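Local structure of glucose-6-phosphate 1-dehydrogenase (Kluyveromyces lactis, 7E6I) at residues Y91-K101 and D131-L140; D114-L122 and L140-V151. The protein catalyses the NADP+-dependent oxidation of D-glucose 6-phosphate to 6-phospho-D-glucono-1,5-lactone, probably the rate-limiting entry step of the oxidative pentose phosphate pathway. All coordinates share one frame; numbering follows the deposited sequence.

Contact 1 (Y91-K101 and D131-L140); sequences YDSDEGYLELK and DVCSKLKENL
Y97 sits as a knob in a hole formed by V132, K135, L136 and N139. CB of K135 lies over the centre of the Y97 ring, 3.3 Å from its centroid, in a CH-pi contact. CG1 of V132 meets the ring at its edge. L100 and L140 extend the apolar centre, their side chains crossing at about a right angle with L100 CD2 3.5 Å from L140 CD1. At the other end CG2 of V132 lies 3.8 Å from CB of Y91. The polar edge gathers on D94. Its OD1 takes two donors from opposite faces of the carboxylate plane. NZ of K135 makes a salt bridge to D94 OD1 at 2.8 Å, on the syn side. ND2 of N139 reaches the same oxygen at 3.3 Å from well above the plane, and also donates to the K135 carbonyl of its own helix. K135 NZ bridges to E138 OE2 as well, so one ammonium lies between two acids. The segments 94-101 and 131-139 cross at -51°, their axes 9.7 Å apart at closest approach. They lie on helices 94-110 and 126-139, which pack on one side of the parallel sheet: L100 and V132 touch F14 of strand 10-14.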
loop_
_atom_site.group_PDB
_atom_site.type_symbol
_atom_site.label_atom_id
_atom_site.label_comp_id
_atom_site.label_asym_id
_atom_site.label_seq_id
_atom_site.Cartn_x
_atom_site.Cartn_y
_atom_site.Cartn_z
ATOM N N TYR A 91 16.873 14.970 16.366
ATOM C CA TYR A 91 17.095 13.593 15.934
ATOM C C TYR A 91 18.578 13.273 15.832
ATOM O O TYR A 91 18.953 12.093 15.833
ATOM C CB TYR A 91 16.423 13.326 14.580
ATOM C CG TYR A 91 14.967 13.741 14.493
ATOM C CD1 TYR A 91 14.006 13.158 15.314
ATOM C CD2 TYR A 91 14.554 14.699 13.579
ATOM C CE1 TYR A 91 12.672 13.537 15.239
ATOM C CE2 TYR A 91 13.228 15.081 13.489
ATOM C CZ TYR A 91 12.289 14.506 14.325
ATOM O OH TYR A 91 10.969 14.893 14.239
ATOM N N ASP A 92 19.413 14.312 15.797
ATOM C CA ASP A 92 20.829 14.289 15.459
ATOM C C ASP A 92 21.743 13.981 16.640
ATOM O O ASP A 92 22.944 13.778 16.430
ATOM C CB ASP A 92 21.213 15.660 14.890
ATOM C CG ASP A 92 22.148 15.566 13.722
ATOM O OD1 ASP A 92 21.700 15.807 12.581
ATOM O OD2 ASP A 92 23.340 15.268 13.944
ATOM N N SER A 93 21.223 13.969 17.867
ATOM C CA SER A 93 22.081 14.038 19.040
ATOM C C SER A 93 21.481 13.239 20.186
ATOM O O SER A 93 20.260 13.169 20.344
ATOM C CB SER A 93 22.301 15.494 19.473
ATOM O OG SER A 93 23.542 15.649 20.140
ATOM N N ASP A 94 22.368 12.697 21.024
ATOM C CA ASP A 94 21.983 11.698 22.015
ATOM C C ASP A 94 21.196 12.265 23.190
ATOM O O ASP A 94 20.587 11.486 23.929
ATOM C CB ASP A 94 23.223 10.987 22.564
ATOM C CG ASP A 94 24.173 10.516 21.471
ATOM O OD1 ASP A 94 23.716 9.948 20.451
ATOM O OD2 ASP A 94 25.392 10.697 21.649
ATOM N N GLU A 95 21.203 13.583 23.407
ATOM C CA GLU A 95 20.573 14.107 24.620
ATOM C C GLU A 95 19.069 13.900 24.593
ATOM O O GLU A 95 18.460 13.631 25.634
ATOM C CB GLU A 95 20.898 15.592 24.823
ATOM C CG GLU A 95 20.530 16.506 23.671
ATOM C CD GLU A 95 21.688 16.690 22.714
ATOM O OE1 GLU A 95 21.543 17.466 21.734
ATOM O OE2 GLU A 95 22.744 16.051 22.950
ATOM N N GLY A 96 18.453 14.028 23.420
ATOM C CA GLY A 96 17.027 13.777 23.327
ATOM C C GLY A 96 16.676 12.340 23.654
ATOM O O GLY A 96 15.717 12.077 24.386
ATOM N N TYR A 97 17.468 11.395 23.141
ATOM C CA TYR A 97 17.172 9.979 23.347
ATOM C C TYR A 97 17.410 9.568 24.793
ATOM O O TYR A 97 16.642 8.777 25.352
ATOM C CB TYR A 97 17.998 9.134 22.377
ATOM C CG TYR A 97 17.657 9.473 20.942
ATOM C CD1 TYR A 97 18.209 10.590 20.324
ATOM C CD2 TYR A 97 16.752 8.705 20.221
ATOM C CE1 TYR A 97 17.887 10.926 19.025
ATOM C CE2 TYR A 97 16.425 9.029 18.911
ATOM C CZ TYR A 97 16.996 10.142 18.318
ATOM O OH TYR A 97 16.675 10.469 17.016
ATOM N N LEU A 98 18.448 10.118 25.426
ATOM C CA LEU A 98 18.668 9.832 26.837
ATOM C C LEU A 98 17.558 10.427 27.691
ATOM O O LEU A 98 17.090 9.790 28.640
ATOM C CB LEU A 98 20.032 10.353 27.270
ATOM C CG LEU A 98 21.166 9.653 26.523
ATOM C CD1 LEU A 98 22.470 10.413 26.664
ATOM C CD2 LEU A 98 21.302 8.212 26.999
ATOM N N GLU A 99 17.105 11.635 27.357
ATOM C CA GLU A 99 15.938 12.177 28.047
ATOM C C GLU A 99 14.710 11.298 27.824
ATOM O O GLU A 99 13.956 11.025 28.764
ATOM C CB GLU A 99 15.675 13.614 27.589
ATOM C CG GLU A 99 16.691 14.641 28.101
ATOM C CD GLU A 99 16.695 15.943 27.293
ATOM O OE1 GLU A 99 15.919 16.052 26.309
ATOM O OE2 GLU A 99 17.481 16.863 27.645
ATOM N N LEU A 100 14.502 10.830 26.586
ATOM C CA LEU A 100 13.397 9.913 26.311
ATOM C C LEU A 100 13.579 8.592 27.049
ATOM O O LEU A 100 12.626 8.071 27.640
ATOM C CB LEU A 100 13.268 9.684 24.802
ATOM C CG LEU A 100 12.111 8.841 24.243
ATOM C CD1 LEU A 100 10.744 9.495 24.433
ATOM C CD2 LEU A 100 12.354 8.545 22.775
ATOM N N LYS A 101 14.799 8.046 27.044
ATOM C CA LYS A 101 15.084 6.834 27.806
ATOM C C LYS A 101 14.684 6.978 29.267
ATOM O O LYS A 101 14.313 5.991 29.907
ATOM C CB LYS A 101 16.571 6.485 27.680
ATOM C CG LYS A 101 17.087 5.327 28.545
ATOM C CD LYS A 101 18.473 4.911 28.039
ATOM C CE LYS A 101 19.393 4.377 29.120
ATOM N NZ LYS A 101 18.714 3.451 30.074
ATOM N N ASP A 131 19.471 8.216 10.906
ATOM C CA ASP A 131 19.936 8.895 12.100
ATOM C C ASP A 131 19.162 8.414 13.316
ATOM O O ASP A 131 19.763 7.971 14.301
ATOM C CB ASP A 131 19.833 10.413 11.930
ATOM C CG ASP A 131 20.769 10.941 10.853
ATOM O OD1 ASP A 131 21.607 10.144 10.377
ATOM O OD2 ASP A 131 20.676 12.137 10.474
ATOM N N VAL A 132 17.828 8.447 13.253
ATOM C CA VAL A 132 17.029 8.050 14.413
ATOM C C VAL A 132 17.265 6.588 14.761
ATOM O O VAL A 132 17.351 6.221 15.940
ATOM C CB VAL A 132 15.538 8.329 14.169
ATOM C CG1 VAL A 132 14.719 7.899 15.393
ATOM C CG2 VAL A 132 15.330 9.798 13.841
ATOM N N CYS A 133 17.368 5.727 13.751
ATOM C CA CYS A 133 17.602 4.313 14.028
ATOM C C CYS A 133 18.936 4.110 14.735
ATOM O O CYS A 133 19.012 3.387 15.735
ATOM C CB CYS A 133 17.527 3.502 12.735
ATOM S SG CYS A 133 15.807 3.209 12.199
ATOM N N SER A 134 19.999 4.752 14.235
ATOM C CA SER A 134 21.270 4.773 14.953
ATOM C C SER A 134 21.074 5.190 16.402
ATOM O O SER A 134 21.485 4.480 17.329
ATOM C CB SER A 134 22.259 5.725 14.276
ATOM O OG SER A 134 22.544 5.303 12.960
ATOM N N LYS A 135 20.427 6.333 16.616
ATOM C CA LYS A 135 20.289 6.856 17.968
ATOM C C LYS A 135 19.514 5.895 18.867
ATOM O O LYS A 135 19.927 5.624 20.000
ATOM C CB LYS A 135 19.618 8.221 17.921
ATOM C CG LYS A 135 20.449 9.290 17.244
ATOM C CD LYS A 135 21.648 9.664 18.081
ATOM C CE LYS A 135 22.767 10.190 17.202
ATOM N NZ LYS A 135 24.109 9.813 17.713
ATOM N N LEU A 136 18.383 5.370 18.383
ATOM C CA LEU A 136 17.641 4.380 19.160
ATOM C C LEU A 136 18.510 3.177 19.504
ATOM O O LEU A 136 18.451 2.655 20.624
ATOM C CB LEU A 136 16.403 3.921 18.394
ATOM C CG LEU A 136 15.250 4.897 18.230
ATOM C CD1 LEU A 136 14.243 4.302 17.241
ATOM C CD2 LEU A 136 14.612 5.182 19.571
ATOM N N LYS A 137 19.319 2.723 18.551
ATOM C CA LYS A 137 20.176 1.571 18.798
ATOM C C LYS A 137 21.334 1.913 19.734
ATOM O O LYS A 137 21.727 1.078 20.552
ATOM C CB LYS A 137 20.682 1.022 17.463
ATOM C CG LYS A 137 21.422 -0.292 17.549
ATOM C CD LYS A 137 20.576 -1.427 18.140
ATOM C CE LYS A 137 21.292 -2.771 17.967
ATOM N NZ LYS A 137 20.459 -3.929 18.404
ATOM N N GLU A 138 21.892 3.124 19.634
ATOM C CA GLU A 138 22.993 3.516 20.513
ATOM C C GLU A 138 22.523 3.834 21.929
ATOM O O GLU A 138 23.270 3.600 22.885
ATOM C CB GLU A 138 23.743 4.737 19.952
ATOM C CG GLU A 138 24.228 4.630 18.482
ATOM C CD GLU A 138 24.406 6.005 17.777
ATOM O OE1 GLU A 138 25.431 6.215 17.081
ATOM O OE2 GLU A 138 23.517 6.880 17.907
ATOM N N ASN A 139 21.306 4.359 22.089
ATOM C CA ASN A 139 20.877 4.935 23.358
ATOM C C ASN A 139 19.672 4.259 23.992
ATOM O O ASN A 139 19.607 4.199 25.219
ATOM C CB ASN A 139 20.552 6.427 23.178
ATOM C CG ASN A 139 21.759 7.242 22.750
ATOM O OD1 ASN A 139 22.545 7.696 23.580
ATOM N ND2 ASN A 139 21.918 7.426 21.445
ATOM N N LEU A 140 18.724 3.751 23.209
ATOM C CA LEU A 140 17.424 3.328 23.728
ATOM C C LEU A 140 17.083 1.914 23.277
ATOM O O LEU A 140 15.989 1.646 22.781
ATOM C CB LEU A 140 16.345 4.299 23.271
ATOM C CG LEU A 140 15.197 4.689 24.197
ATOM C CD1 LEU A 140 14.391 5.790 23.524
ATOM C CD2 LEU A 140 14.310 3.511 24.565
#

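Contact 2 (D114-L122 and L140-V151); sequences DEPHRLFYL and LYTESGIQRVIV
Strands 117-122 and 146-151 run parallel, and H117 to Y121 pair in order with I146 to I150. Six backbone hydrogen bonds join the two segments. They start with I146 N to P116 O and end with L122 N to I150 O. The straightest is F120 N to R148 O, 2.8 Å at 174°. CA-H...O contacts lie between them, such as Q147 CA to R118 O at 3.2 Å.

Apolar packing lines both faces. On the face with L119 and Y121, I150 touches both. Its CG2, anti to the backbone N, lies over one face of the Y121 ring, offset toward the rim and 4.0 Å from the centroid. Its CD1 is 3.7 Å from L119 CD1. On the face with R118 and F120, L140 CD2 and Q147 CB come to the edge of the F120 ring. R118 NH1 lies 3.3 Å from T142 CG2, with L140 CD2 also near. L122 CD2 touches V149 CG2 and V151 CG1.

Polar side-chain bonds gather where the two strands begin. Q147 folds back on T142: its OE1 accepts from T142 N, and its NE2 donates to T142 O at 3.1 Å. T142 OG1 accepts from S144 N in an ST turn, within the type I turn 142-145. H117 NE2 donates to E115 OE1 at 2.7 Å, in its ring plane.

The chemistry is that of two inner strands of a Rossmann-type sheet. Backbone bonds fix the register. Apolar groups pack on both faces toward L122 and V151, with polar side chains nearer the start. R118 and R148 take polar partners outside the pair, E108 and the T3 carbonyl.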
loop_
_atom_site.group_PDB
_atom_site.type_symbol
_atom_site.label_atom_id
_atom_site.label_comp_id
_atom_site.label_asym_id
_atom_site.label_seq_id
_atom_site.Cartn_x
_atom_site.Cartn_y
_atom_site.Cartn_z
ATOM N N ASP A 114 8.797 -6.067 33.801
ATOM C CA ASP A 114 9.993 -6.894 33.695
ATOM C C ASP A 114 10.514 -6.991 32.270
ATOM O O ASP A 114 11.682 -7.349 32.069
ATOM C CB ASP A 114 9.707 -8.311 34.205
ATOM C CG ASP A 114 9.893 -8.440 35.697
ATOM O OD1 ASP A 114 10.974 -8.045 36.189
ATOM O OD2 ASP A 114 8.966 -8.936 36.375
ATOM N N GLU A 115 9.669 -6.700 31.285
ATOM C CA GLU A 115 10.024 -6.795 29.871
ATOM C C GLU A 115 9.447 -5.575 29.169
ATOM O O GLU A 115 8.250 -5.547 28.839
ATOM C CB GLU A 115 9.485 -8.079 29.248
ATOM C CG GLU A 115 9.821 -8.258 27.793
ATOM C CD GLU A 115 9.245 -9.550 27.247
ATOM O OE1 GLU A 115 7.999 -9.664 27.158
ATOM O OE2 GLU A 115 10.038 -10.464 26.934
ATOM N N PRO A 116 10.254 -4.546 28.943
ATOM C CA PRO A 116 9.767 -3.388 28.184
ATOM C C PRO A 116 9.231 -3.805 26.815
ATOM O O PRO A 116 9.848 -4.601 26.099
ATOM C CB PRO A 116 11.010 -2.497 28.061
ATOM C CG PRO A 116 11.963 -2.988 29.102
ATOM C CD PRO A 116 11.674 -4.435 29.315
ATOM N N HIS A 117 8.057 -3.281 26.468
ATOM C CA HIS A 117 7.457 -3.453 25.145
ATOM C C HIS A 117 7.356 -2.073 24.506
ATOM O O HIS A 117 6.532 -1.252 24.927
ATOM C CB HIS A 117 6.074 -4.090 25.232
ATOM C CG HIS A 117 6.075 -5.519 25.674
ATOM N ND1 HIS A 117 4.930 -6.163 26.093
ATOM C CD2 HIS A 117 7.076 -6.428 25.772
ATOM C CE1 HIS A 117 5.223 -7.410 26.422
ATOM N NE2 HIS A 117 6.520 -7.595 26.239
ATOM N N ARG A 118 8.175 -1.812 23.488
ATOM C CA ARG A 118 8.298 -0.472 22.919
ATOM C C ARG A 118 8.104 -0.493 21.409
ATOM O O ARG A 118 8.787 -1.239 20.693
ATOM C CB ARG A 118 9.665 0.142 23.263
ATOM C CG ARG A 118 9.963 0.129 24.753
ATOM C CD ARG A 118 11.330 0.667 25.065
ATOM N NE ARG A 118 11.598 0.646 26.500
ATOM C CZ ARG A 118 12.809 0.509 27.025
ATOM N NH1 ARG A 118 13.867 0.379 26.233
ATOM N NH2 ARG A 118 12.964 0.508 28.336
ATOM N N LEU A 119 7.176 0.334 20.929
ATOM C CA LEU A 119 6.961 0.544 19.505
ATOM C C LEU A 119 7.436 1.950 19.152
ATOM O O LEU A 119 7.052 2.924 19.808
ATOM C CB LEU A 119 5.483 0.352 19.132
ATOM C CG LEU A 119 5.076 0.466 17.649
ATOM C CD1 LEU A 119 5.713 -0.656 16.841
ATOM C CD2 LEU A 119 3.547 0.464 17.450
ATOM N N PHE A 120 8.293 2.050 18.142
ATOM C CA PHE A 120 8.749 3.328 17.605
ATOM C C PHE A 120 8.171 3.503 16.209
ATOM O O PHE A 120 8.559 2.786 15.280
ATOM C CB PHE A 120 10.274 3.383 17.571
ATOM C CG PHE A 120 10.907 3.273 18.919
ATOM C CD1 PHE A 120 10.971 4.372 19.764
ATOM C CD2 PHE A 120 11.417 2.062 19.356
ATOM C CE1 PHE A 120 11.550 4.269 21.018
ATOM C CE2 PHE A 120 11.998 1.953 20.611
ATOM C CZ PHE A 120 12.060 3.054 21.445
ATOM N N TYR A 121 7.245 4.446 16.060
ATOM C CA TYR A 121 6.700 4.792 14.749
ATOM C C TYR A 121 7.490 5.969 14.184
ATOM O O TYR A 121 7.481 7.060 14.764
ATOM C CB TYR A 121 5.209 5.137 14.844
ATOM C CG TYR A 121 4.506 5.104 13.508
ATOM C CD1 TYR A 121 4.879 5.973 12.476
ATOM C CD2 TYR A 121 3.483 4.191 13.264
ATOM C CE1 TYR A 121 4.251 5.935 11.245
ATOM C CE2 TYR A 121 2.847 4.144 12.033
ATOM C CZ TYR A 121 3.227 5.013 11.028
ATOM O OH TYR A 121 2.589 4.961 9.802
ATOM N N LEU A 122 8.141 5.763 13.037
ATOM C CA LEU A 122 9.061 6.764 12.483
ATOM C C LEU A 122 8.388 7.522 11.336
ATOM O O LEU A 122 8.612 7.254 10.156
ATOM C CB LEU A 122 10.357 6.097 12.028
ATOM C CG LEU A 122 11.493 5.893 13.029
ATOM C CD1 LEU A 122 11.004 5.291 14.325
ATOM C CD2 LEU A 122 12.560 5.019 12.411
ATOM N N LEU A 140 18.724 3.751 23.209
ATOM C CA LEU A 140 17.424 3.328 23.728
ATOM C C LEU A 140 17.083 1.914 23.277
ATOM O O LEU A 140 15.989 1.646 22.781
ATOM C CB LEU A 140 16.345 4.299 23.271
ATOM C CG LEU A 140 15.197 4.689 24.197
ATOM C CD1 LEU A 140 14.391 5.790 23.524
ATOM C CD2 LEU A 140 14.310 3.511 24.565
ATOM N N TYR A 141 18.010 0.977 23.451
ATOM C CA TYR A 141 17.802 -0.418 23.078
ATOM C C TYR A 141 18.083 -1.299 24.290
ATOM O O TYR A 141 19.183 -1.245 24.851
ATOM C CB TYR A 141 18.711 -0.793 21.904
ATOM C CG TYR A 141 18.431 -2.146 21.298
ATOM C CD1 TYR A 141 19.051 -3.290 21.791
ATOM C CD2 TYR A 141 17.546 -2.277 20.232
ATOM C CE1 TYR A 141 18.797 -4.524 21.241
ATOM C CE2 TYR A 141 17.285 -3.512 19.669
ATOM C CZ TYR A 141 17.913 -4.626 20.177
ATOM O OH TYR A 141 17.650 -5.845 19.620
ATOM N N THR A 142 17.106 -2.109 24.698
ATOM C CA THR A 142 17.295 -3.037 25.812
ATOM C C THR A 142 17.282 -4.475 25.305
ATOM O O THR A 142 16.292 -4.920 24.718
ATOM C CB THR A 142 16.235 -2.843 26.901
ATOM O OG1 THR A 142 16.340 -3.905 27.859
ATOM C CG2 THR A 142 14.835 -2.822 26.322
ATOM N N GLU A 143 18.377 -5.202 25.548
ATOM C CA GLU A 143 18.448 -6.617 25.203
ATOM C C GLU A 143 17.525 -7.478 26.056
ATOM O O GLU A 143 17.411 -8.680 25.802
ATOM C CB GLU A 143 19.891 -7.115 25.325
ATOM C CG GLU A 143 20.675 -7.113 24.007
ATOM C CD GLU A 143 22.089 -7.692 24.142
ATOM O OE1 GLU A 143 22.932 -7.439 23.250
ATOM O OE2 GLU A 143 22.358 -8.401 25.139
ATOM N N SER A 144 16.851 -6.888 27.041
ATOM C CA SER A 144 15.935 -7.599 27.921
ATOM C C SER A 144 14.491 -7.136 27.762
ATOM O O SER A 144 13.650 -7.431 28.620
ATOM C CB SER A 144 16.382 -7.436 29.371
ATOM O OG SER A 144 15.741 -6.303 29.929
ATOM N N GLY A 145 14.189 -6.392 26.711
ATOM C CA GLY A 145 12.818 -6.114 26.338
ATOM C C GLY A 145 12.676 -6.408 24.862
ATOM O O GLY A 145 13.602 -6.954 24.254
ATOM N N ILE A 146 11.547 -6.057 24.263
ATOM C CA ILE A 146 11.393 -6.167 22.818
ATOM C C ILE A 146 10.984 -4.803 22.268
ATOM O O ILE A 146 10.087 -4.146 22.813
ATOM C CB ILE A 146 10.393 -7.284 22.435
ATOM C CG1 ILE A 146 9.740 -7.017 21.076
ATOM C CG2 ILE A 146 9.377 -7.538 23.545
ATOM C CD1 ILE A 146 10.650 -7.370 19.879
ATOM N N GLN A 147 11.676 -4.359 21.221
ATOM C CA GLN A 147 11.373 -3.104 20.545
ATOM C C GLN A 147 11.100 -3.364 19.068
ATOM O O GLN A 147 11.741 -4.219 18.445
ATOM C CB GLN A 147 12.517 -2.083 20.680
ATOM C CG GLN A 147 13.885 -2.681 20.463
ATOM C CD GLN A 147 14.571 -3.009 21.788
ATOM O OE1 GLN A 147 14.601 -2.182 22.699
ATOM N NE2 GLN A 147 15.097 -4.228 21.908
ATOM N N ARG A 148 10.151 -2.616 18.516
ATOM C CA ARG A 148 9.773 -2.709 17.118
ATOM C C ARG A 148 9.732 -1.307 16.531
ATOM O O ARG A 148 9.227 -0.378 17.167
ATOM C CB ARG A 148 8.407 -3.389 16.965
ATOM C CG ARG A 148 8.405 -4.859 17.341
ATOM C CD ARG A 148 6.993 -5.428 17.431
ATOM N NE ARG A 148 7.007 -6.790 17.956
ATOM C CZ ARG A 148 6.006 -7.347 18.633
ATOM N NH1 ARG A 148 4.890 -6.664 18.876
ATOM N NH2 ARG A 148 6.127 -8.595 19.069
ATOM N N VAL A 149 10.264 -1.134 15.327
ATOM C CA VAL A 149 10.215 0.170 14.680
ATOM C C VAL A 149 9.453 0.044 13.364
ATOM O O VAL A 149 9.670 -0.896 12.593
ATOM C CB VAL A 149 11.617 0.788 14.493
ATOM C CG1 VAL A 149 12.729 -0.227 14.752
ATOM C CG2 VAL A 149 11.755 1.455 13.128
ATOM N N ILE A 150 8.532 0.977 13.139
ATOM C CA ILE A 150 7.768 1.078 11.908
ATOM C C ILE A 150 8.380 2.175 11.053
ATOM O O ILE A 150 8.583 3.302 11.526
ATOM C CB ILE A 150 6.291 1.384 12.199
ATOM C CG1 ILE A 150 5.623 0.217 12.912
ATOM C CG2 ILE A 150 5.558 1.700 10.918
ATOM C CD1 ILE A 150 4.350 0.621 13.614
ATOM N N VAL A 151 8.677 1.852 9.796
ATOM C CA VAL A 151 9.000 2.846 8.788
ATOM C C VAL A 151 8.107 2.608 7.583
ATOM O O VAL A 151 7.640 1.494 7.328
ATOM C CB VAL A 151 10.487 2.833 8.369
ATOM C CG1 VAL A 151 11.299 3.706 9.313
ATOM C CG2 VAL A 151 11.027 1.419 8.328
#

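How the contacts relate
Contact 2 pairs the two strands of the beta-alpha-beta unit of strand 117-122, helix 126-139 and strand 146-152. Contact 1 packs the helix of this unit against helix 94-110, which precedes the unit in the chain. The contacts share L140, and their centres are 13 Å apart. The two layers touch directly, with L136 CD2 3.5 Å from F120 CE1 and C133 SG 3.7 Å from L122 CD2. Both lie near the predicted NADP+ site: side chain to side chain, Y91 is about 3 Å from R49 and Y121 about 5 Å from L20. The side chain of Y121 is still about 12 Å from the bound glucose 6-phosphate.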